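Local coordinates for glycerophosphoryl diester phosphodiesterase (Parabacteroides distasonis, PDB 3MZ2), which probably hydrolyses glycerophosphodiesters to an alcohol and glycerol 3-phosphate, at residues L70-L84 and V94-L107. Numbering follows the deposited sequence. Where two conformers were deposited one is given.
Sequences LTKDSVIVLFHDDTL and VSDYTWEELQNFRL. With SO4 (sulfate ion), chain C.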
loop_
_atom_site.group_PDB
_atom_site.type_symbol
_atom_site.label_atom_id
_atom_site.label_comp_id
_atom_site.label_asym_id
_atom_site.label_seq_id
_atom_site.Cartn_x
_atom_site.Cartn_y
_atom_site.Cartn_z
ATOM N N LEU A 70 9.300 7.634 4.681
ATOM C CA LEU A 70 10.726 7.680 4.980
ATOM C C LEU A 70 11.562 8.559 4.047
ATOM O O LEU A 70 11.388 8.567 2.831
ATOM C CB LEU A 70 11.287 6.251 4.931
ATOM C CG LEU A 70 10.834 5.256 5.969
ATOM C CD1 LEU A 70 11.364 3.830 5.648
ATOM C CD2 LEU A 70 11.264 5.739 7.363
ATOM N N THR A 71 12.522 9.255 4.630
ATOM C CA THR A 71 13.509 10.024 3.878
ATOM C C THR A 71 14.677 9.136 3.510
ATOM O O THR A 71 14.724 7.956 3.911
ATOM C CB THR A 71 14.060 11.166 4.731
ATOM O OG1 THR A 71 14.760 10.618 5.854
ATOM C CG2 THR A 71 12.935 12.088 5.233
ATOM N N LYS A 72 15.647 9.711 2.811
ATOM C CA LYS A 72 16.866 8.964 2.440
ATOM C C LYS A 72 17.608 8.490 3.679
ATOM O O LYS A 72 18.229 7.425 3.664
ATOM C CB LYS A 72 17.808 9.823 1.594
ATOM C CG LYS A 72 19.076 9.068 1.173
ATOM C CD LYS A 72 20.066 9.924 0.414
ATOM C CE LYS A 72 21.197 9.059 -0.188
ATOM N NZ LYS A 72 22.435 9.840 -0.539
ATOM N N ASP A 73 17.570 9.305 4.742
ATOM C CA ASP A 73 18.232 8.944 6.011
ATOM C C ASP A 73 17.287 8.306 7.064
ATOM O O ASP A 73 17.581 8.345 8.265
ATOM C CB ASP A 73 19.082 10.110 6.585
ATOM C CG ASP A 73 18.324 11.419 6.739
ATOM O OD1 ASP A 73 17.232 11.586 6.140
ATOM O OD2 ASP A 73 18.883 12.302 7.449
ATOM N N SER A 74 16.155 7.750 6.593
ATOM C CA SER A 74 15.274 6.903 7.392
ATOM C C SER A 74 14.554 7.685 8.531
ATOM O O SER A 74 14.143 7.097 9.546
ATOM C CB SER A 74 16.047 5.674 7.906
ATOM O OG SER A 74 16.344 4.789 6.821
ATOM N N VAL A 75 14.419 8.998 8.331
ATOM C CA VAL A 75 13.610 9.850 9.165
ATOM C C VAL A 75 12.172 9.692 8.670
ATOM O O VAL A 75 11.933 9.668 7.467
ATOM C CB VAL A 75 14.084 11.293 9.088
ATOM C CG1 VAL A 75 13.172 12.235 9.913
ATOM C CG2 VAL A 75 15.546 11.367 9.574
ATOM N N ILE A 76 11.236 9.554 9.602
ATOM C CA ILE A 76 9.823 9.531 9.247
ATOM C C ILE A 76 9.253 10.961 9.168
ATOM O O ILE A 76 9.241 11.713 10.168
ATOM C CB ILE A 76 8.969 8.695 10.237
ATOM C CG1 ILE A 76 9.528 7.292 10.404
ATOM C CG2 ILE A 76 7.489 8.647 9.776
ATOM C CD1 ILE A 76 8.961 6.619 11.611
ATOM N N VAL A 77 8.778 11.312 7.961
ATOM C CA VAL A 77 8.119 12.591 7.706
ATOM C C VAL A 77 6.662 12.359 7.286
ATOM O O VAL A 77 6.276 11.241 7.027
ATOM C CB VAL A 77 8.882 13.406 6.626
ATOM C CG1 VAL A 77 10.287 13.743 7.071
ATOM C CG2 VAL A 77 8.938 12.658 5.278
ATOM N N LEU A 78 5.846 13.423 7.266
ATOM C CA LEU A 78 4.453 13.322 6.847
ATOM C C LEU A 78 4.376 13.867 5.432
ATOM O O LEU A 78 4.654 15.044 5.237
ATOM C CB LEU A 78 3.562 14.176 7.738
ATOM C CG LEU A 78 3.673 13.864 9.226
ATOM C CD1 LEU A 78 2.656 14.641 10.042
ATOM C CD2 LEU A 78 3.571 12.399 9.517
ATOM N N PHE A 79 3.978 13.026 4.488
ATOM C CA PHE A 79 3.887 13.398 3.097
ATOM C C PHE A 79 3.177 12.253 2.355
ATOM O O PHE A 79 3.642 11.107 2.407
ATOM C CB PHE A 79 5.297 13.614 2.493
ATOM C CG PHE A 79 5.273 14.388 1.220
ATOM C CD1 PHE A 79 5.263 15.780 1.251
ATOM C CD2 PHE A 79 5.215 13.742 -0.003
ATOM C CE1 PHE A 79 5.201 16.500 0.097
ATOM C CE2 PHE A 79 5.139 14.477 -1.160
ATOM C CZ PHE A 79 5.151 15.850 -1.103
ATOM N N HIS A 80 2.090 12.550 1.653
ATOM C CA HIS A 80 1.275 11.473 1.082
ATOM C C HIS A 80 1.873 10.772 -0.147
ATOM O O HIS A 80 1.974 9.558 -0.177
ATOM C CB HIS A 80 -0.132 11.970 0.746
ATOM C CG HIS A 80 -0.991 10.911 0.122
ATOM N ND1 HIS A 80 -0.998 10.685 -1.243
ATOM C CD2 HIS A 80 -1.762 9.943 0.668
ATOM C CE1 HIS A 80 -1.800 9.663 -1.504
ATOM N NE2 HIS A 80 -2.293 9.211 -0.368
ATOM N N ASP A 81 2.217 11.558 -1.152
ATOM C CA ASP A 81 2.540 11.029 -2.495
ATOM C C ASP A 81 3.931 10.435 -2.599
ATOM O O ASP A 81 4.837 10.769 -1.820
ATOM C CB ASP A 81 2.441 12.113 -3.566
ATOM C CG ASP A 81 1.048 12.651 -3.764
ATOM O OD1 ASP A 81 0.049 12.057 -3.277
ATOM O OD2 ASP A 81 0.941 13.714 -4.408
ATOM N N ASP A 82 4.073 9.611 -3.644
ATOM C CA ASP A 82 5.330 8.996 -4.025
ATOM C C ASP A 82 6.241 10.009 -4.717
ATOM O O ASP A 82 7.397 9.747 -4.922
ATOM C CB ASP A 82 5.089 7.780 -4.983
ATOM C CG ASP A 82 4.331 6.647 -4.310
ATOM O OD1 ASP A 82 4.423 6.492 -3.053
ATOM O OD2 ASP A 82 3.611 5.927 -5.022
ATOM N N THR A 83 5.704 11.132 -5.149
ATOM C CA THR A 83 6.545 12.175 -5.755
ATOM C C THR A 83 6.240 13.499 -5.054
ATOM O O THR A 83 5.139 13.694 -4.527
ATOM C CB THR A 83 6.306 12.274 -7.279
ATOM O OG1 THR A 83 4.969 12.731 -7.549
ATOM C CG2 THR A 83 6.498 10.937 -7.916
ATOM N N LEU A 84 7.213 14.398 -5.055
ATOM C CA LEU A 84 7.087 15.707 -4.379
ATOM C C LEU A 84 6.240 16.780 -5.066
ATOM O O LEU A 84 5.813 17.678 -4.381
ATOM C CB LEU A 84 8.488 16.275 -4.102
ATOM C CG LEU A 84 9.331 15.508 -3.087
ATOM C CD1 LEU A 84 10.854 15.846 -3.210
ATOM C CD2 LEU A 84 8.771 15.819 -1.714
ATOM N N VAL A 94 10.352 11.567 -2.046
ATOM C CA VAL A 94 10.784 11.906 -0.679
ATOM C C VAL A 94 12.031 11.074 -0.298
ATOM O O VAL A 94 12.975 11.599 0.306
ATOM C CB VAL A 94 9.651 11.690 0.366
ATOM C CG1 VAL A 94 10.173 11.650 1.782
ATOM C CG2 VAL A 94 8.568 12.763 0.255
ATOM N N SER A 95 12.057 9.790 -0.644
ATOM C CA SER A 95 13.166 8.949 -0.193
ATOM C C SER A 95 14.481 9.230 -0.936
ATOM O O SER A 95 15.492 8.659 -0.568
ATOM C CB SER A 95 12.824 7.467 -0.282
ATOM O OG SER A 95 12.623 7.097 -1.647
ATOM N N ASP A 96 14.486 10.104 -1.947
ATOM C CA ASP A 96 15.772 10.557 -2.559
ATOM C C ASP A 96 16.512 11.625 -1.741
ATOM O O ASP A 96 17.648 11.956 -2.085
ATOM C CB ASP A 96 15.619 11.197 -3.958
ATOM C CG ASP A 96 14.981 10.283 -5.000
ATOM O OD1 ASP A 96 15.350 9.083 -5.086
ATOM O OD2 ASP A 96 14.179 10.843 -5.797
ATOM N N TYR A 97 15.871 12.194 -0.720
ATOM C CA TYR A 97 16.416 13.344 -0.006
ATOM C C TYR A 97 16.546 13.043 1.478
ATOM O O TYR A 97 15.714 12.369 2.054
ATOM C CB TYR A 97 15.474 14.546 -0.167
ATOM C CG TYR A 97 15.325 15.001 -1.594
ATOM C CD1 TYR A 97 16.247 15.852 -2.164
ATOM C CD2 TYR A 97 14.210 14.631 -2.349
ATOM C CE1 TYR A 97 16.111 16.286 -3.478
ATOM C CE2 TYR A 97 14.073 15.055 -3.670
ATOM C CZ TYR A 97 15.022 15.892 -4.216
ATOM O OH TYR A 97 14.910 16.350 -5.515
ATOM N N THR A 98 17.610 13.539 2.095
ATOM C CA THR A 98 17.687 13.528 3.536
ATOM C C THR A 98 16.659 14.476 4.084
ATOM O O THR A 98 16.186 15.370 3.344
ATOM C CB THR A 98 19.061 13.985 4.053
ATOM O OG1 THR A 98 19.291 15.335 3.651
ATOM C CG2 THR A 98 20.172 13.100 3.499
ATOM N N TRP A 99 16.374 14.330 5.380
ATOM C CA TRP A 99 15.488 15.239 6.101
ATOM C C TRP A 99 15.983 16.680 5.926
ATOM O O TRP A 99 15.202 17.560 5.608
ATOM C CB TRP A 99 15.356 14.875 7.605
ATOM C CG TRP A 99 14.685 16.016 8.387
ATOM C CD1 TRP A 99 13.337 16.258 8.510
ATOM C CD2 TRP A 99 15.338 17.077 9.090
ATOM N NE1 TRP A 99 13.122 17.389 9.275
ATOM C CE2 TRP A 99 14.333 17.915 9.626
ATOM C CE3 TRP A 99 16.678 17.426 9.291
ATOM C CZ2 TRP A 99 14.635 19.066 10.379
ATOM C CZ3 TRP A 99 16.973 18.565 10.046
ATOM C CH2 TRP A 99 15.952 19.365 10.578
ATOM N N GLU A 100 17.275 16.912 6.126
ATOM C CA GLU A 100 17.819 18.252 5.997
ATOM C C GLU A 100 17.606 18.831 4.598
ATOM O O GLU A 100 17.220 19.997 4.466
ATOM C CB GLU A 100 19.278 18.265 6.382
ATOM C CG GLU A 100 19.839 19.656 6.490
ATOM C CD GLU A 100 21.275 19.667 6.914
ATOM O OE1 GLU A 100 21.823 18.582 7.216
ATOM O OE2 GLU A 100 21.862 20.771 6.950
ATOM N N GLU A 101 17.831 18.021 3.556
ATOM C CA GLU A 101 17.572 18.461 2.179
ATOM C C GLU A 101 16.102 18.777 1.936
ATOM O O GLU A 101 15.765 19.803 1.321
ATOM C CB GLU A 101 18.054 17.401 1.183
ATOM C CG GLU A 101 19.579 17.247 1.152
ATOM C CD GLU A 101 20.048 15.994 0.449
ATOM O OE1 GLU A 101 19.287 15.015 0.326
ATOM O OE2 GLU A 101 21.220 15.969 0.055
ATOM N N LEU A 102 15.231 17.925 2.475
ATOM C CA LEU A 102 13.770 18.112 2.365
ATOM C C LEU A 102 13.308 19.444 2.949
ATOM O O LEU A 102 12.336 20.029 2.506
ATOM C CB LEU A 102 13.033 16.959 3.034
ATOM C CG LEU A 102 12.902 15.661 2.241
ATOM C CD1 LEU A 102 12.153 14.636 3.095
ATOM C CD2 LEU A 102 12.203 15.858 0.866
ATOM N N GLN A 103 14.029 19.929 3.957
ATOM C CA GLN A 103 13.689 21.194 4.597
ATOM C C GLN A 103 13.848 22.386 3.681
ATOM O O GLN A 103 13.281 23.450 3.937
ATOM C CB GLN A 103 14.495 21.371 5.886
ATOM C CG GLN A 103 14.079 20.380 6.948
ATOM C CD GLN A 103 12.569 20.354 7.153
ATOM O OE1 GLN A 103 11.965 21.360 7.583
ATOM N NE2 GLN A 103 11.931 19.214 6.801
ATOM N N ASN A 104 14.598 22.220 2.600
ATOM C CA ASN A 104 14.699 23.258 1.592
ATOM C C ASN A 104 13.450 23.435 0.748
ATOM O O ASN A 104 13.306 24.461 0.090
ATOM C CB ASN A 104 15.895 22.999 0.662
ATOM C CG ASN A 104 17.224 23.060 1.394
ATOM O OD1 ASN A 104 17.411 23.881 2.295
ATOM N ND2 ASN A 104 18.148 22.187 1.021
ATOM N N PHE A 105 12.593 22.424 0.681
ATOM C CA PHE A 105 11.354 22.540 -0.092
ATOM C C PHE A 105 10.233 23.148 0.719
ATOM O O PHE A 105 10.302 23.208 1.941
ATOM C CB PHE A 105 10.905 21.185 -0.623
ATOM C CG PHE A 105 11.904 20.538 -1.533
ATOM C CD1 PHE A 105 12.356 21.191 -2.668
ATOM C CD2 PHE A 105 12.385 19.274 -1.253
ATOM C CE1 PHE A 105 13.286 20.592 -3.509
ATOM C CE2 PHE A 105 13.305 18.664 -2.095
ATOM C CZ PHE A 105 13.753 19.323 -3.211
ATOM N N ARG A 106 9.200 23.615 0.019
ATOM C CA ARG A 106 8.035 24.230 0.662
ATOM C C ARG A 106 6.783 23.562 0.143
ATOM O O ARG A 106 6.728 23.104 -1.013
ATOM C CB ARG A 106 7.988 25.737 0.375
ATOM C CG ARG A 106 9.086 26.554 1.079
ATOM C CD ARG A 106 9.137 26.243 2.569
ATOM N NE ARG A 106 10.019 27.186 3.249
ATOM C CZ ARG A 106 11.328 27.028 3.437
ATOM N NH1 ARG A 106 11.967 25.931 3.040
ATOM N NH2 ARG A 106 12.007 27.989 4.053
ATOM N N LEU A 107 5.790 23.483 1.012
ATOM C CA LEU A 107 4.549 22.824 0.693
ATOM C C LEU A 107 3.614 23.721 -0.085
ATOM O O LEU A 107 3.545 24.934 0.151
ATOM C CB LEU A 107 3.865 22.379 1.981
ATOM C CG LEU A 107 4.588 21.302 2.811
ATOM C CD1 LEU A 107 3.842 21.013 4.140
ATOM C CD2 LEU A 107 4.832 20.021 2.019
HETATM S S SO4 C . -5.739 8.394 0.891
HETATM O O1 SO4 C . -4.918 9.351 1.635
HETATM O O2 SO4 C . -6.772 7.892 1.800
HETATM O O3 SO4 C . -6.396 9.008 -0.278
HETATM O O4 SO4 C . -4.825 7.362 0.341
HETATM O O HOH W 1 19.097 15.110 7.434
HETATM O O HOH W 2 7.697 10.762 -1.955
#
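The beta hairpin formed by strands 63-70 and 76-78 packs its turn against the short helix 99-102, joined through Lys72 and Asp73 to Tyr97 and Trp99. Lys72 N gives a nearly straight bond (169°) to Tyr97 O at 2.8 Å, arriving from above the carbonyl plane. Beside it the Asp73 side chain crosses that of Thr98 at about a right angle and takes up the first-turn amide Trp99 N through OD1 (3.0 Å) on its syn side. Thr71 OG1 donates to Asp73 OD1 over 2.7 Å, from the other face of the carboxylate and on its anti side, so two donors fix the rotation of the acid. Water 1 bridges Asp73 OD2 to Glu100 N, so the carboxylate reaches one helix-start amide directly and the next through water; here Thr98 and Glu101 form a capping box. In this TIM-barrel family protein, strand 63-70 belongs to the parallel barrel sheet, strand 76-78 turns back antiparallel beside it, and helix 99-102 comes later. Thr71 OG1 sits between its backbone N and carbonyl carbon (chi1 64°), where it also accepts from Val75 N, just past the type I turn, while CG2 presses on Leu102 CD1 at a tight 3.4 Å. A valine at Thr71 would probably leave Val75 N without its acceptor and the Asp73 carboxylate freer to turn. Val94 splits its branches: CG1 meets Val77 CG2 at 3.8 Å, and CG2 touches both Phe79 CD2 (3.5 Å) and Leu84 CD2. Leu84 lays CD2 over a face of the Phe79 ring and sends CD1 to Tyr97 CE2, 3.3 Å away, and on to Phe105, whose CE2 lies over the centre of the tyrosine ring. Next to Phe79, His80 NE2 donates to a bound sulfate, also held by His37 and Arg38.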